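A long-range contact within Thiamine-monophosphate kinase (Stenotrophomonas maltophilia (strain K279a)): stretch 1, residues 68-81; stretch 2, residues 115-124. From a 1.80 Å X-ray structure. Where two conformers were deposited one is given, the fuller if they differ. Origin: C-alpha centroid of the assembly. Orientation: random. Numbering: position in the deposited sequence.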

ATOM      1  N   ALA A  68      -8.774  11.290  15.164  1.00 13.55           N
ATOM      2  CA  ALA A  68      -8.623  11.088  13.720  1.00 12.68           C
ATOM      3  C   ALA A  68      -7.493  11.928  13.117  1.00 12.52           C
ATOM      4  O   ALA A  68      -6.703  11.431  12.306  1.00 12.19           O
ATOM      5  N   PHE A  69      -7.423  13.221  13.462  1.00 13.50           N
ATOM      6  CA  PHE A  69      -6.356  14.057  12.903  1.00 12.85           C
ATOM      7  C   PHE A  69      -4.982  13.467  13.197  1.00 14.81           C
ATOM      8  O   PHE A  69      -4.106  13.444  12.332  1.00 12.66           O
ATOM      9  N   ASP A  70      -4.769  13.004  14.422  1.00 12.74           N
ATOM     10  CA  ASP A  70      -3.450  12.486  14.795  1.00 12.48           C
ATOM     11  C   ASP A  70      -3.154  11.157  14.120  1.00 14.76           C
ATOM     12  O   ASP A  70      -1.997  10.873  13.783  1.00 11.71           O
ATOM     13  N   ILE A  71      -4.182  10.332  13.916  1.00 13.65           N
ATOM     14  CA  ILE A  71      -4.000   9.100  13.159  1.00 12.48           C
ATOM     15  C   ILE A  71      -3.599   9.420  11.726  1.00 14.36           C
ATOM     16  O   ILE A  71      -2.705   8.781  11.160  1.00 12.49           O
ATOM     17  N   GLY A  72      -4.257  10.409  11.115  1.00 12.45           N
ATOM     18  CA  GLY A  72      -3.897  10.795   9.759  1.00 12.84           C
ATOM     19  C   GLY A  72      -2.476  11.311   9.653  1.00 14.47           C
ATOM     20  O   GLY A  72      -1.723  10.923   8.749  1.00 15.96           O
ATOM     21  N   TRP A  73      -2.079  12.170  10.585  1.00 11.90           N
ATOM     22  CA  TRP A  73      -0.707  12.676  10.604  1.00 12.89           C
ATOM     23  C   TRP A  73       0.298  11.537  10.780  1.00 12.92           C
ATOM     24  O   TRP A  73       1.231  11.375   9.982  1.00 11.29           O
ATOM     25  N   LYS A  74       0.120  10.732  11.827  1.00 11.23           N
ATOM     26  CA  LYS A  74       1.151   9.772  12.180  1.00 10.46           C
ATOM     27  C   LYS A  74       1.264   8.672  11.137  1.00 12.36           C
ATOM     28  O   LYS A  74       2.374   8.218  10.835  1.00 13.55           O
ATOM     29  N   THR A  75       0.131   8.262  10.539  1.00 11.52           N
ATOM     30  CA  THR A  75       0.196   7.221   9.511  1.00 12.78           C
ATOM     31  C   THR A  75       1.127   7.642   8.375  1.00 14.89           C
ATOM     32  O   THR A  75       1.993   6.869   7.941  1.00 15.74           O
ATOM     33  N   LEU A  76       1.014   8.888   7.924  1.00 13.94           N
ATOM     34  CA  LEU A  76       1.921   9.365   6.884  1.00 13.03           C
ATOM     35  C   LEU A  76       3.329   9.609   7.430  1.00 12.30           C
ATOM     36  O   LEU A  76       4.316   9.349   6.734  1.00 13.17           O
ATOM     37  N   ALA A  77       3.445  10.126   8.655  1.00 10.97           N
ATOM     38  CA  ALA A  77       4.757  10.454   9.204  1.00 12.64           C
ATOM     39  C   ALA A  77       5.679   9.236   9.254  1.00 12.85           C
ATOM     40  O   ALA A  77       6.888   9.361   9.031  1.00 13.79           O
ATOM     41  N   VAL A  78       5.137   8.060   9.574  1.00 13.20           N
ATOM     42  CA  VAL A  78       5.963   6.852   9.610  1.00 15.77           C
ATOM     43  C   VAL A  78       6.624   6.619   8.254  1.00 13.75           C
ATOM     44  O   VAL A  78       7.823   6.336   8.161  1.00 14.34           O
ATOM     45  N   ASN A  79       5.849   6.746   7.179  1.00 13.65           N
ATOM     46  CA  ASN A  79       6.381   6.497   5.843  1.00 14.35           C
ATOM     47  C   ASN A  79       7.369   7.568   5.420  1.00 17.33           C
ATOM     48  O   ASN A  79       8.382   7.275   4.768  1.00 14.17           O
ATOM     49  N   LEU A  80       7.063   8.828   5.730  1.00 12.23           N
ATOM     50  CA  LEU A  80       7.976   9.898   5.377  1.00 12.02           C
ATOM     51  C   LEU A  80       9.291   9.761   6.127  1.00 13.88           C
ATOM     52  O   LEU A  80      10.347  10.101   5.591  1.00 14.57           O
ATOM     53  N   SER A  81       9.237   9.286   7.372  1.00 15.35           N
ATOM     54  CA  SER A  81      10.466   9.072   8.122  1.00 11.31           C
ATOM     55  C   SER A  81      11.312   7.973   7.475  1.00 15.53           C
ATOM     56  O   SER A  81      12.546   8.071   7.437  1.00 16.79           O
ATOM     57  N   PHE A 115      -3.289  15.624   5.196  1.00 12.69           N
ATOM     58  CA  PHE A 115      -2.885  16.694   4.297  1.00 13.92           C
ATOM     59  C   PHE A 115      -2.071  17.749   5.014  1.00 14.54           C
ATOM     60  O   PHE A 115      -1.210  18.374   4.391  1.00 15.64           O
ATOM     61  N   ALA A 116      -2.322  17.979   6.306  1.00 14.11           N
ATOM     62  CA  ALA A 116      -1.490  18.945   7.016  1.00 16.77           C
ATOM     63  C   ALA A 116      -0.021  18.573   6.897  1.00 15.48           C
ATOM     64  O   ALA A 116       0.824  19.430   6.625  1.00 16.95           O
ATOM     65  N   LEU A 117       0.299  17.290   7.079  1.00 16.18           N
ATOM     66  CA  LEU A 117       1.685  16.842   6.944  1.00 15.50           C
ATOM     67  C   LEU A 117       2.091  16.664   5.481  1.00 13.12           C
ATOM     68  O   LEU A 117       3.188  17.067   5.092  1.00 14.67           O
ATOM     69  N   ALA A 118       1.216  16.074   4.662  1.00 15.82           N
ATOM     70  CA  ALA A 118       1.552  15.816   3.265  1.00 14.95           C
ATOM     71  C   ALA A 118       1.913  17.095   2.526  1.00 17.94           C
ATOM     72  O   ALA A 118       2.866  17.110   1.736  1.00 16.69           O
ATOM     73  N   ASP A 119       1.149  18.174   2.750  1.00 16.40           N
ATOM     74  CA  ASP A 119       1.412  19.436   2.066  1.00 18.33           C
ATOM     75  C   ASP A 119       2.788  19.989   2.398  1.00 20.98           C
ATOM     76  O   ASP A 119       3.411  20.646   1.557  1.00 21.53           O
ATOM     77  N   GLN A 120       3.261  19.772   3.620  1.00 19.13           N
ATOM     78  CA  GLN A 120       4.566  20.296   4.005  1.00 19.97           C
ATOM     79  C   GLN A 120       5.706  19.656   3.234  1.00 23.21           C
ATOM     80  O   GLN A 120       6.797  20.229   3.174  1.00 23.77           O
ATOM     81  N   HIS A 121       5.509  18.456   2.699  1.00 18.90           N
ATOM     82  CA  HIS A 121       6.596  17.715   2.069  1.00 22.22           C
ATOM     83  C   HIS A 121       6.308  17.428   0.610  1.00 24.74           C
ATOM     84  O   HIS A 121       7.035  16.648  -0.024  1.00 21.48           O
ATOM     85  N   ASP A 122       5.271  18.070   0.071  1.00 18.24           N
ATOM     86  CA  ASP A 122       4.904  17.959  -1.336  0.59 22.15           C
ATOM     87  C   ASP A 122       4.760  16.501  -1.762  1.00 20.75           C
ATOM     88  O   ASP A 122       5.193  16.105  -2.843  1.00 19.94           O
ATOM     89  N   ILE A 123       4.151  15.689  -0.902  1.00 16.96           N
ATOM     90  CA  ILE A 123       3.802  14.325  -1.291  1.00 15.69           C
ATOM     91  C   ILE A 123       2.305  14.296  -1.577  1.00 17.96           C
ATOM     92  O   ILE A 123       1.503  14.834  -0.802  1.00 16.85           O
ATOM     93  N   ALA A 124       1.929  13.731  -2.717  1.00 14.70           N
ATOM     94  CA  ALA A 124       0.555  13.797  -3.203  1.00 13.05           C
ATOM     95  C   ALA A 124      -0.123  12.444  -3.038  1.00 14.42           C
ATOM     96  O   ALA A 124       0.360  11.435  -3.561  1.00 14.55           O
TER

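This is an apolar helix-to-helix contact built around one leucine knob, Leu117, extended past the end of its helix by an isoleucine in the following loop, and no hydrogen bond crosses it. The axes of helix 68-81 and helix 115-120 come within 8.6 Å and their N-to-C directions differ by 34°, so the two helices run broadly the same way. The contact buries 474 Å² in total, and its residues on the first helix, Phe69, Trp73, Leu76, Ala77 and Leu80, follow the three- and four-residue spacing that keeps side chains on one side of a helix.

Leu117 points toward the first helix and has the largest area covered, 106 Å². With chi1 t and chi2 p, it sits in a hole formed by Trp73, Leu76, Ala77 and Leu80. Its CD2 reaches the backbone, lying 3.4 Å from Trp73 O and 3.5 Å from Ala77 N, two atoms already paired with each other in the helical hydrogen bond from Ala77 N to Trp73 O. The methyl therefore packs on a satisfied stretch of backbone and takes no polar partner away. Ala77 contributes little more than a small wall, with its CB 3.6 Å from Leu117 CD2.

Trp73 forms the broad wall of the hole. Its CA-to-CB bond points sideways, but chi1 t and chi2 of -72° bring the indole to the second helix. Leu117 CB makes a CH-pi contact over the face of the six-membered ring, 3.9 Å from its centroid and 13° off the normal, and Leu117 CD1 lies 3.8 Å from Trp73 CZ2. At the ring edge, Ala116 CB is 4.0 Å from Trp73 CZ3. Trp73 NE1 is hydrogen-bonded elsewhere in the structure. Phe69, also sideways at CB and t at chi1, extends its ring until CZ is 4.0 Å from Ala116 CB, so one small alanine meets two aromatic rings.

Leu76 and Leu80 both point toward the second stretch but use different rotamers. Leu76, t at chi1 and p at chi2, places CD2 3.5 Å from Ala118 CB and 4.2 Å from Ile123 CG2, while its CG is 4.0 Å from Leu117 CD2. Leu80, m then t, sets CD1 3.9 Å from Leu117 CG and 3.7 Å from His121 CD2; its other methyl, CD2, meets Ile123 CD1 at 3.9 Å. Ile123, t at both chi angles and pointing toward the first helix, therefore touches both leucines.

Gln120 lies at the rim. It points toward the first helix, and its NE2 approaches Trp73 CH2 to 3.6 Å, a contact rather than a hydrogen bond across the stretches. The same NE2 makes a weak hydrogen bond to Ala116 O within its own stretch, at 3.3 Å. The design rule is plain: one deep knob, an aromatic wall, alanines among the larger side chains, and a loop residue that prolongs the apolar seam.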

ATOM      1  CB  ALA A  68      -9.955  11.405  13.026  1.00 13.78           C
ATOM      2  CB  PHE A  69      -6.462  15.480  13.464  1.00 14.34           C
ATOM      3  CG  PHE A  69      -5.392  16.430  12.969  1.00 12.85           C
ATOM      4  CD1 PHE A  69      -4.147  16.469  13.561  1.00 14.50           C
ATOM      5  CD2 PHE A  69      -5.666  17.319  11.950  1.00 14.40           C
ATOM      6  CE1 PHE A  69      -3.172  17.333  13.108  1.00 18.36           C
ATOM      7  CE2 PHE A  69      -4.710  18.206  11.491  1.00 17.20           C
ATOM      8  CZ  PHE A  69      -3.459  18.209  12.071  1.00 15.76           C
ATOM      9  CB  ASP A  70      -3.393  12.376  16.316  1.00 15.18           C
ATOM     10  CG  ASP A  70      -3.679  13.708  16.975  1.00 17.78           C
ATOM     11  OD1 ASP A  70      -3.152  14.723  16.465  1.00 16.24           O
ATOM     12  OD2 ASP A  70      -4.442  13.759  17.971  1.00 17.30           O
ATOM     13  CB  ILE A  71      -5.280   8.244  13.211  1.00 13.21           C
ATOM     14  CG1 ILE A  71      -5.570   7.818  14.647  1.00 14.14           C
ATOM     15  CG2 ILE A  71      -5.113   7.007  12.353  1.00 16.38           C
ATOM     16  CD1 ILE A  71      -6.931   7.143  14.792  1.00 16.14           C
ATOM     17  CB  TRP A  73      -0.564  13.701  11.735  1.00 12.29           C
ATOM     18  CG  TRP A  73       0.812  14.337  11.866  1.00 11.68           C
ATOM     19  CD1 TRP A  73       1.965  13.743  12.320  1.00 13.18           C
ATOM     20  CD2 TRP A  73       1.157  15.694  11.557  1.00 13.91           C
ATOM     21  NE1 TRP A  73       3.003  14.658  12.312  1.00 14.33           N
ATOM     22  CE2 TRP A  73       2.536  15.855  11.845  1.00 13.67           C
ATOM     23  CE3 TRP A  73       0.436  16.788  11.067  1.00 15.89           C
ATOM     24  CZ2 TRP A  73       3.199  17.059  11.650  1.00 17.43           C
ATOM     25  CZ3 TRP A  73       1.109  17.993  10.873  1.00 20.04           C
ATOM     26  CH2 TRP A  73       2.475  18.108  11.155  1.00 18.34           C
ATOM     27  CB  LYS A  74       0.883   9.187  13.574  1.00 12.28           C
ATOM     28  CG  LYS A  74       2.020   8.269  14.022  1.00 12.15           C
ATOM     29  CD  LYS A  74       2.039   8.060  15.543  1.00 11.46           C
ATOM     30  CE  LYS A  74       3.296   7.288  15.935  1.00 14.02           C
ATOM     31  NZ  LYS A  74       3.427   7.080  17.401  1.00 11.84           N
ATOM     32  CB  THR A  75      -1.220   6.911   8.996  1.00 15.52           C
ATOM     33  OG1 THR A  75      -1.997   6.377  10.074  1.00 17.04           O
ATOM     34  CG2 THR A  75      -1.169   5.848   7.925  1.00 19.23           C
ATOM     35  CB  LEU A  76       1.368  10.640   6.255  1.00 13.27           C
ATOM     36  CG  LEU A  76       2.221  11.326   5.189  1.00 15.33           C
ATOM     37  CD1 LEU A  76       2.476  10.390   3.988  1.00 12.01           C
ATOM     38  CD2 LEU A  76       1.516  12.607   4.739  1.00 15.89           C
ATOM     39  CB  ALA A  77       4.606  11.053  10.603  1.00 10.32           C
ATOM     40  CB  VAL A  78       5.120   5.639  10.044  1.00 16.15           C
ATOM     41  CG1 VAL A  78       5.979   4.391   9.998  1.00 17.50           C
ATOM     42  CG2 VAL A  78       4.593   5.870  11.443  1.00 15.57           C
ATOM     43  CB  ASN A  79       5.229   6.425   4.849  1.00 13.32           C
ATOM     44  CG  ASN A  79       4.460   5.153   4.974  1.00 21.86           C
ATOM     45  OD1 ASN A  79       3.550   5.040   5.797  1.00 24.09           O
ATOM     46  ND2 ASN A  79       4.838   4.159   4.183  1.00 24.39           N
ATOM     47  CB  LEU A  80       7.332  11.249   5.665  1.00 13.24           C
ATOM     48  CG  LEU A  80       6.182  11.639   4.745  1.00 13.96           C
ATOM     49  CD1 LEU A  80       5.599  12.998   5.159  1.00 14.87           C
ATOM     50  CD2 LEU A  80       6.653  11.664   3.275  1.00 15.57           C
ATOM     51  CB  SER A  81      10.132   8.726   9.568  1.00 13.02           C
ATOM     52  OG  SER A  81      11.328   8.512  10.289  1.00 16.77           O
ATOM     53  CB  PHE A 115      -4.104  17.354   3.639  1.00 14.32           C
ATOM     54  CG  PHE A 115      -4.839  16.452   2.692  1.00 15.86           C
ATOM     55  CD1 PHE A 115      -4.183  15.875   1.609  1.00 16.72           C
ATOM     56  CD2 PHE A 115      -6.186  16.166   2.894  1.00 15.74           C
ATOM     57  CE1 PHE A 115      -4.869  15.041   0.724  1.00 17.09           C
ATOM     58  CE2 PHE A 115      -6.883  15.343   2.009  1.00 18.99           C
ATOM     59  CZ  PHE A 115      -6.217  14.776   0.925  1.00 17.88           C
ATOM     60  CB  ALA A 116      -1.892  19.049   8.488  1.00 16.53           C
ATOM     61  CB  LEU A 117       1.882  15.537   7.715  1.00 11.34           C
ATOM     62  CG  LEU A 117       3.273  14.929   7.620  1.00 12.58           C
ATOM     63  CD1 LEU A 117       4.323  15.874   8.169  1.00 16.88           C
ATOM     64  CD2 LEU A 117       3.283  13.585   8.367  1.00 13.11           C
ATOM     65  CB  ALA A 118       0.384  15.125   2.559  1.00 14.59           C
ATOM     66  CB  ASP A 119       0.345  20.478   2.428  1.00 16.08           C
ATOM     67  CG  ASP A 119      -1.021  20.116   1.881  1.00 21.64           C
ATOM     68  OD1 ASP A 119      -1.109  19.102   1.146  1.00 21.72           O
ATOM     69  OD2 ASP A 119      -1.998  20.841   2.182  1.00 21.64           O
ATOM     70  CB  GLN A 120       4.803  20.068   5.494  1.00 29.03           C
ATOM     71  CG  GLN A 120       4.019  20.969   6.400  1.00 30.04           C
ATOM     72  CD  GLN A 120       4.234  20.606   7.854  1.00 36.64           C
ATOM     73  OE1 GLN A 120       5.356  20.318   8.269  1.00 35.81           O
ATOM     74  NE2 GLN A 120       3.159  20.603   8.632  1.00 34.02           N
ATOM     75  CB  HIS A 121       6.860  16.445   2.867  1.00 17.27           C
ATOM     76  CG  HIS A 121       7.288  16.739   4.265  1.00 20.97           C
ATOM     77  ND1 HIS A 121       8.488  17.359   4.554  1.00 26.06           N
ATOM     78  CD2 HIS A 121       6.650  16.583   5.447  1.00 20.04           C
ATOM     79  CE1 HIS A 121       8.583  17.534   5.860  1.00 20.07           C
ATOM     80  NE2 HIS A 121       7.486  17.066   6.425  1.00 22.18           N
ATOM     81  CB  ASP A 122       5.909  18.690  -2.225  0.59 24.02           C
ATOM     82  CG  ASP A 122       5.839  20.200  -2.062  0.59 28.89           C
ATOM     83  OD1 ASP A 122       4.756  20.717  -1.730  0.59 33.15           O
ATOM     84  OD2 ASP A 122       6.866  20.872  -2.269  0.59 35.73           O
ATOM     85  CB  ILE A 123       4.219  13.283  -0.231  1.00 15.06           C
ATOM     86  CG1 ILE A 123       3.992  11.864  -0.782  1.00 13.50           C
ATOM     87  CG2 ILE A 123       3.469  13.469   1.099  1.00 14.61           C
ATOM     88  CD1 ILE A 123       4.480  10.698   0.147  1.00 12.64           C
ATOM     89  CB  ALA A 124       0.523  14.237  -4.664  1.00 13.84           C
TER